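PDB 5XSW: chitinase from Thermococcus chitonophagus, which probably hydrolyses chitin internally as an endochitinase, its helical catalytic domain here following a beta-rich N-terminal domain. Local coordinates for residues 187-199 against 449-461. Numbering follows the deposited sequence.
Sequences YFAMGLALAYEWF and YRYDFLTILRVAM
Arg-458 meets the carboxylate of Glu-197 side-on, giving one nitrogen to each oxygen: NE lies 3.0 Å from Glu-197 OE2 in a nearly straight bond, and NH2 lies 2.9 Å from Glu-197 OE1, on its syn side but tilted out of the carboxylate plane. The two flat groups are turned 64° apart, and NE reaches OE2 from above the carboxylate plane. Glu-197 gets there with CG anti to the backbone N (chi1 -174°) and a bend at chi2, its side chain entering as a knob among Leu-454, Leu-457, Arg-458 and Met-461. At the other end, Tyr-449 OH donates to Ala-189 O (2.7 Å) from the face of that carbonyl opposite Ala-193 N, while Ala-189 CB sits over the phenol ring. Buried in the helical domain, away from the bound glycan, helices 187-199 and 449-461 cross at -55° with their axes 10.2 Å apart. Between the polar ends, Met-190 CG lies over one face of Phe-453, its sulfur making an oblique Met-aromatic contact, and Ala-193 CB abuts the ring edge, 3.5 Å from Phe-453 CD2. Leu-457 CD1 packs against the backbone at Ala-193. A leucine in place of Arg-458 would probably leave the buried Glu-197 carboxylate without its opposite charge. Farther out, Pro-159 O accepts from Arg-458 NH1, helping to position the guanidinium, and helix 399-412 places Phe-405 against Met-190 and Ile-402 against Phe-453.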
loop_
_atom_site.group_PDB
_atom_site.type_symbol
_atom_site.label_atom_id
_atom_site.label_comp_id
_atom_site.label_asym_id
_atom_site.label_seq_id
_atom_site.Cartn_x
_atom_site.Cartn_y
_atom_site.Cartn_z
ATOM N N TYR A 187 -23.647 -8.566 12.844
ATOM C CA TYR A 187 -22.369 -9.190 12.480
ATOM C C TYR A 187 -21.277 -8.112 12.496
ATOM O O TYR A 187 -20.156 -8.331 12.948
ATOM C CB TYR A 187 -22.445 -9.898 11.107
ATOM C CG TYR A 187 -23.587 -10.877 11.130
ATOM C CD1 TYR A 187 -23.562 -11.961 12.000
ATOM C CD2 TYR A 187 -24.727 -10.679 10.346
ATOM C CE1 TYR A 187 -24.653 -12.846 12.073
ATOM C CE2 TYR A 187 -25.813 -11.545 10.426
ATOM C CZ TYR A 187 -25.755 -12.638 11.278
ATOM O OH TYR A 187 -26.835 -13.493 11.366
ATOM N N PHE A 188 -21.640 -6.952 11.990
ATOM C CA PHE A 188 -20.789 -5.765 12.106
ATOM C C PHE A 188 -20.499 -5.459 13.585
ATOM O O PHE A 188 -19.341 -5.159 13.971
ATOM C CB PHE A 188 -21.483 -4.545 11.452
ATOM C CG PHE A 188 -20.696 -3.239 11.637
ATOM C CD1 PHE A 188 -19.451 -3.074 11.025
ATOM C CD2 PHE A 188 -21.206 -2.207 12.391
ATOM C CE1 PHE A 188 -18.707 -1.832 11.191
ATOM C CE2 PHE A 188 -20.474 -1.001 12.585
ATOM C CZ PHE A 188 -19.228 -0.843 11.953
ATOM N N ALA A 189 -21.543 -5.522 14.418
ATOM C CA ALA A 189 -21.333 -5.259 15.868
ATOM C C ALA A 189 -20.334 -6.280 16.444
ATOM O O ALA A 189 -19.425 -5.940 17.236
ATOM C CB ALA A 189 -22.689 -5.313 16.652
ATOM N N MET A 190 -20.471 -7.551 16.060
ATOM C CA MET A 190 -19.490 -8.522 16.551
ATOM C C MET A 190 -18.069 -8.249 16.051
ATOM O O MET A 190 -17.107 -8.525 16.759
ATOM C CB MET A 190 -19.904 -9.977 16.187
ATOM C CG MET A 190 -21.135 -10.399 17.015
ATOM S SD MET A 190 -21.547 -12.160 16.684
ATOM C CE MET A 190 -22.401 -11.972 15.214
ATOM N N GLY A 191 -17.918 -7.740 14.823
ATOM C CA GLY A 191 -16.588 -7.366 14.350
ATOM C C GLY A 191 -16.000 -6.205 15.161
ATOM O O GLY A 191 -14.803 -6.227 15.453
ATOM N N LEU A 192 -16.821 -5.205 15.496
ATOM C CA LEU A 192 -16.381 -4.094 16.356
ATOM C C LEU A 192 -15.904 -4.690 17.700
ATOM O O LEU A 192 -14.984 -4.201 18.299
ATOM C CB LEU A 192 -17.520 -3.092 16.634
ATOM C CG LEU A 192 -17.997 -2.155 15.486
ATOM C CD1 LEU A 192 -19.263 -1.371 15.868
ATOM C CD2 LEU A 192 -16.814 -1.255 14.997
ATOM N N ALA A 193 -16.619 -5.703 18.196
ATOM C CA ALA A 193 -16.340 -6.205 19.552
ATOM C C ALA A 193 -15.002 -6.899 19.518
ATOM O O ALA A 193 -14.232 -6.850 20.482
ATOM C CB ALA A 193 -17.468 -7.181 20.044
ATOM N N LEU A 194 -14.710 -7.576 18.411
ATOM C CA LEU A 194 -13.453 -8.289 18.332
ATOM C C LEU A 194 -12.323 -7.261 18.172
ATOM O O LEU A 194 -11.245 -7.458 18.732
ATOM C CB LEU A 194 -13.417 -9.304 17.158
ATOM C CG LEU A 194 -12.061 -10.010 16.923
ATOM C CD1 LEU A 194 -11.620 -10.733 18.244
ATOM C CD2 LEU A 194 -12.118 -11.028 15.763
ATOM N N ALA A 195 -12.544 -6.195 17.401
ATOM C CA ALA A 195 -11.513 -5.153 17.298
ATOM C C ALA A 195 -11.184 -4.579 18.692
ATOM O O ALA A 195 -10.055 -4.273 18.999
ATOM C CB ALA A 195 -11.992 -3.984 16.346
ATOM N N TYR A 196 -12.230 -4.373 19.481
ATOM C CA TYR A 196 -12.116 -3.855 20.858
ATOM C C TYR A 196 -11.306 -4.825 21.722
ATOM O O TYR A 196 -10.308 -4.478 22.281
ATOM C CB TYR A 196 -13.530 -3.699 21.418
ATOM C CG TYR A 196 -13.667 -3.163 22.836
ATOM C CD1 TYR A 196 -12.717 -2.310 23.393
ATOM C CD2 TYR A 196 -14.802 -3.486 23.601
ATOM C CE1 TYR A 196 -12.894 -1.789 24.694
ATOM C CE2 TYR A 196 -14.967 -2.993 24.889
ATOM C CZ TYR A 196 -14.009 -2.165 25.431
ATOM O OH TYR A 196 -14.204 -1.658 26.708
ATOM N N GLU A 197 -11.737 -6.073 21.799
ATOM C CA GLU A 197 -11.079 -7.026 22.697
ATOM C C GLU A 197 -9.675 -7.391 22.217
ATOM O O GLU A 197 -8.728 -7.549 23.007
ATOM C CB GLU A 197 -11.982 -8.307 22.881
ATOM C CG GLU A 197 -11.421 -9.308 23.958
ATOM C CD GLU A 197 -11.354 -8.701 25.383
ATOM O OE1 GLU A 197 -12.129 -7.748 25.729
ATOM O OE2 GLU A 197 -10.540 -9.213 26.178
ATOM N N TRP A 198 -9.511 -7.536 20.913
ATOM C CA TRP A 198 -8.216 -7.889 20.362
ATOM C C TRP A 198 -7.238 -6.703 20.377
ATOM O O TRP A 198 -6.119 -6.836 20.890
ATOM C CB TRP A 198 -8.394 -8.416 18.903
ATOM C CG TRP A 198 -7.248 -9.226 18.375
ATOM C CD1 TRP A 198 -6.009 -9.442 18.958
ATOM C CD2 TRP A 198 -7.235 -9.928 17.142
ATOM N NE1 TRP A 198 -5.259 -10.270 18.149
ATOM C CE2 TRP A 198 -5.998 -10.584 17.034
ATOM C CE3 TRP A 198 -8.186 -10.101 16.122
ATOM C CZ2 TRP A 198 -5.666 -11.366 15.922
ATOM C CZ3 TRP A 198 -7.866 -10.892 15.053
ATOM C CH2 TRP A 198 -6.601 -11.506 14.952
ATOM N N PHE A 199 -7.632 -5.531 19.848
ATOM C CA PHE A 199 -6.629 -4.437 19.638
ATOM C C PHE A 199 -6.881 -3.249 20.560
ATOM O O PHE A 199 -6.172 -2.249 20.488
ATOM C CB PHE A 199 -6.609 -3.972 18.135
ATOM C CG PHE A 199 -6.244 -5.109 17.195
ATOM C CD1 PHE A 199 -4.949 -5.587 17.172
ATOM C CD2 PHE A 199 -7.218 -5.706 16.366
ATOM C CE1 PHE A 199 -4.606 -6.698 16.357
ATOM C CE2 PHE A 199 -6.873 -6.763 15.537
ATOM C CZ PHE A 199 -5.571 -7.281 15.570
ATOM N N TYR A 449 -25.559 -9.379 23.079
ATOM C CA TYR A 449 -24.334 -8.751 22.549
ATOM C C TYR A 449 -23.715 -7.866 23.647
ATOM O O TYR A 449 -22.566 -8.027 24.041
ATOM C CB TYR A 449 -24.651 -7.931 21.303
ATOM C CG TYR A 449 -23.433 -7.131 20.876
ATOM C CD1 TYR A 449 -22.458 -7.705 20.097
ATOM C CD2 TYR A 449 -23.290 -5.815 21.258
ATOM C CE1 TYR A 449 -21.308 -6.947 19.651
ATOM C CE2 TYR A 449 -22.150 -5.036 20.843
ATOM C CZ TYR A 449 -21.202 -5.624 20.044
ATOM O OH TYR A 449 -20.133 -4.859 19.647
ATOM N N ARG A 450 -24.518 -6.968 24.181
ATOM C CA ARG A 450 -24.021 -6.029 25.182
ATOM C C ARG A 450 -23.403 -6.739 26.425
ATOM O O ARG A 450 -22.283 -6.418 26.856
ATOM C CB ARG A 450 -25.165 -5.098 25.631
ATOM C CG ARG A 450 -24.659 -4.107 26.684
ATOM C CD ARG A 450 -25.729 -3.163 27.153
ATOM N NE ARG A 450 -25.366 -2.599 28.446
ATOM C CZ ARG A 450 -26.076 -1.649 29.070
ATOM N NH1 ARG A 450 -27.162 -1.112 28.501
ATOM N NH2 ARG A 450 -25.681 -1.219 30.256
ATOM N N TYR A 451 -24.122 -7.730 26.968
ATOM C CA TYR A 451 -23.730 -8.319 28.268
ATOM C C TYR A 451 -22.810 -9.517 28.147
ATOM O O TYR A 451 -21.956 -9.746 29.012
ATOM C CB TYR A 451 -25.006 -8.681 29.067
ATOM C CG TYR A 451 -25.794 -7.454 29.472
ATOM C CD1 TYR A 451 -25.386 -6.658 30.524
ATOM C CD2 TYR A 451 -26.881 -7.046 28.721
ATOM C CE1 TYR A 451 -26.094 -5.510 30.865
ATOM C CE2 TYR A 451 -27.591 -5.905 29.051
ATOM C CZ TYR A 451 -27.192 -5.146 30.112
ATOM O OH TYR A 451 -27.927 -4.014 30.415
ATOM N N ASP A 452 -22.968 -10.307 27.081
ATOM C CA ASP A 452 -22.267 -11.576 26.990
ATOM C C ASP A 452 -21.137 -11.670 25.969
ATOM O O ASP A 452 -20.297 -12.569 26.056
ATOM C CB ASP A 452 -23.264 -12.685 26.641
ATOM C CG ASP A 452 -24.338 -12.844 27.693
ATOM O OD1 ASP A 452 -23.979 -12.902 28.898
ATOM O OD2 ASP A 452 -25.518 -12.891 27.311
ATOM N N PHE A 453 -21.169 -10.867 24.908
ATOM C CA PHE A 453 -20.268 -11.238 23.811
ATOM C C PHE A 453 -18.761 -11.067 24.139
ATOM O O PHE A 453 -17.928 -11.834 23.643
ATOM C CB PHE A 453 -20.639 -10.465 22.487
ATOM C CG PHE A 453 -19.935 -11.040 21.269
ATOM C CD1 PHE A 453 -20.186 -12.329 20.866
ATOM C CD2 PHE A 453 -19.004 -10.279 20.545
ATOM C CE1 PHE A 453 -19.508 -12.908 19.762
ATOM C CE2 PHE A 453 -18.332 -10.809 19.445
ATOM C CZ PHE A 453 -18.573 -12.125 19.044
ATOM N N LEU A 454 -18.375 -10.098 24.985
ATOM C CA LEU A 454 -16.959 -10.036 25.348
ATOM C C LEU A 454 -16.494 -11.305 26.071
ATOM O O LEU A 454 -15.360 -11.767 25.879
ATOM C CB LEU A 454 -16.648 -8.840 26.255
ATOM C CG LEU A 454 -16.617 -7.470 25.559
ATOM C CD1 LEU A 454 -16.253 -6.336 26.582
ATOM C CD2 LEU A 454 -15.571 -7.537 24.392
ATOM N N THR A 455 -17.388 -11.880 26.870
ATOM C CA THR A 455 -17.006 -13.126 27.602
ATOM C C THR A 455 -16.834 -14.288 26.602
ATOM O O THR A 455 -15.877 -15.061 26.667
ATOM C CB THR A 455 -18.055 -13.416 28.709
ATOM O OG1 THR A 455 -17.985 -12.374 29.696
ATOM C CG2 THR A 455 -17.714 -14.770 29.416
ATOM N N ILE A 456 -17.716 -14.342 25.589
ATOM C CA ILE A 456 -17.577 -15.325 24.518
ATOM C C ILE A 456 -16.245 -15.160 23.793
ATOM O O ILE A 456 -15.497 -16.132 23.530
ATOM C CB ILE A 456 -18.724 -15.206 23.478
ATOM C CG1 ILE A 456 -20.097 -15.569 24.080
ATOM C CG2 ILE A 456 -18.337 -16.021 22.202
ATOM C CD1 ILE A 456 -20.267 -17.120 24.417
ATOM N N LEU A 457 -15.928 -13.918 23.437
ATOM C CA LEU A 457 -14.605 -13.660 22.813
ATOM C C LEU A 457 -13.401 -14.121 23.684
ATOM O O LEU A 457 -12.427 -14.717 23.175
ATOM C CB LEU A 457 -14.454 -12.165 22.500
ATOM C CG LEU A 457 -15.327 -11.648 21.307
ATOM C CD1 LEU A 457 -15.143 -10.122 21.070
ATOM C CD2 LEU A 457 -15.019 -12.450 20.014
ATOM N N ARG A 458 -13.488 -13.864 24.978
ATOM C CA ARG A 458 -12.391 -14.223 25.902
ATOM C C ARG A 458 -12.246 -15.719 26.006
ATOM O O ARG A 458 -11.123 -16.249 25.994
ATOM C CB ARG A 458 -12.658 -13.613 27.300
ATOM C CG ARG A 458 -12.371 -12.127 27.278
ATOM C CD ARG A 458 -12.686 -11.370 28.543
ATOM N NE ARG A 458 -12.607 -9.947 28.234
ATOM C CZ ARG A 458 -13.270 -9.007 28.870
ATOM N NH1 ARG A 458 -14.058 -9.315 29.887
ATOM N NH2 ARG A 458 -13.181 -7.753 28.469
ATOM N N VAL A 459 -13.388 -16.413 26.047
ATOM C CA VAL A 459 -13.336 -17.871 26.003
ATOM C C VAL A 459 -12.666 -18.329 24.754
ATOM O O VAL A 459 -11.741 -19.154 24.808
ATOM C CB VAL A 459 -14.731 -18.469 26.109
ATOM C CG1 VAL A 459 -14.704 -19.939 25.716
ATOM C CG2 VAL A 459 -15.215 -18.276 27.543
ATOM N N ALA A 460 -13.077 -17.787 23.606
ATOM C CA ALA A 460 -12.387 -18.188 22.365
ATOM C C ALA A 460 -10.903 -17.873 22.431
ATOM O O ALA A 460 -10.059 -18.686 22.009
ATOM C CB ALA A 460 -13.027 -17.467 21.124
ATOM N N MET A 461 -10.575 -16.672 22.927
ATOM C CA MET A 461 -9.175 -16.227 22.865
ATOM C C MET A 461 -8.226 -16.932 23.817
ATOM O O MET A 461 -6.985 -16.877 23.640
ATOM C CB MET A 461 -9.094 -14.692 23.102
ATOM C CG MET A 461 -9.758 -13.962 21.885
ATOM S SD MET A 461 -9.846 -12.178 22.125
ATOM C CE MET A 461 -8.156 -11.708 21.782
#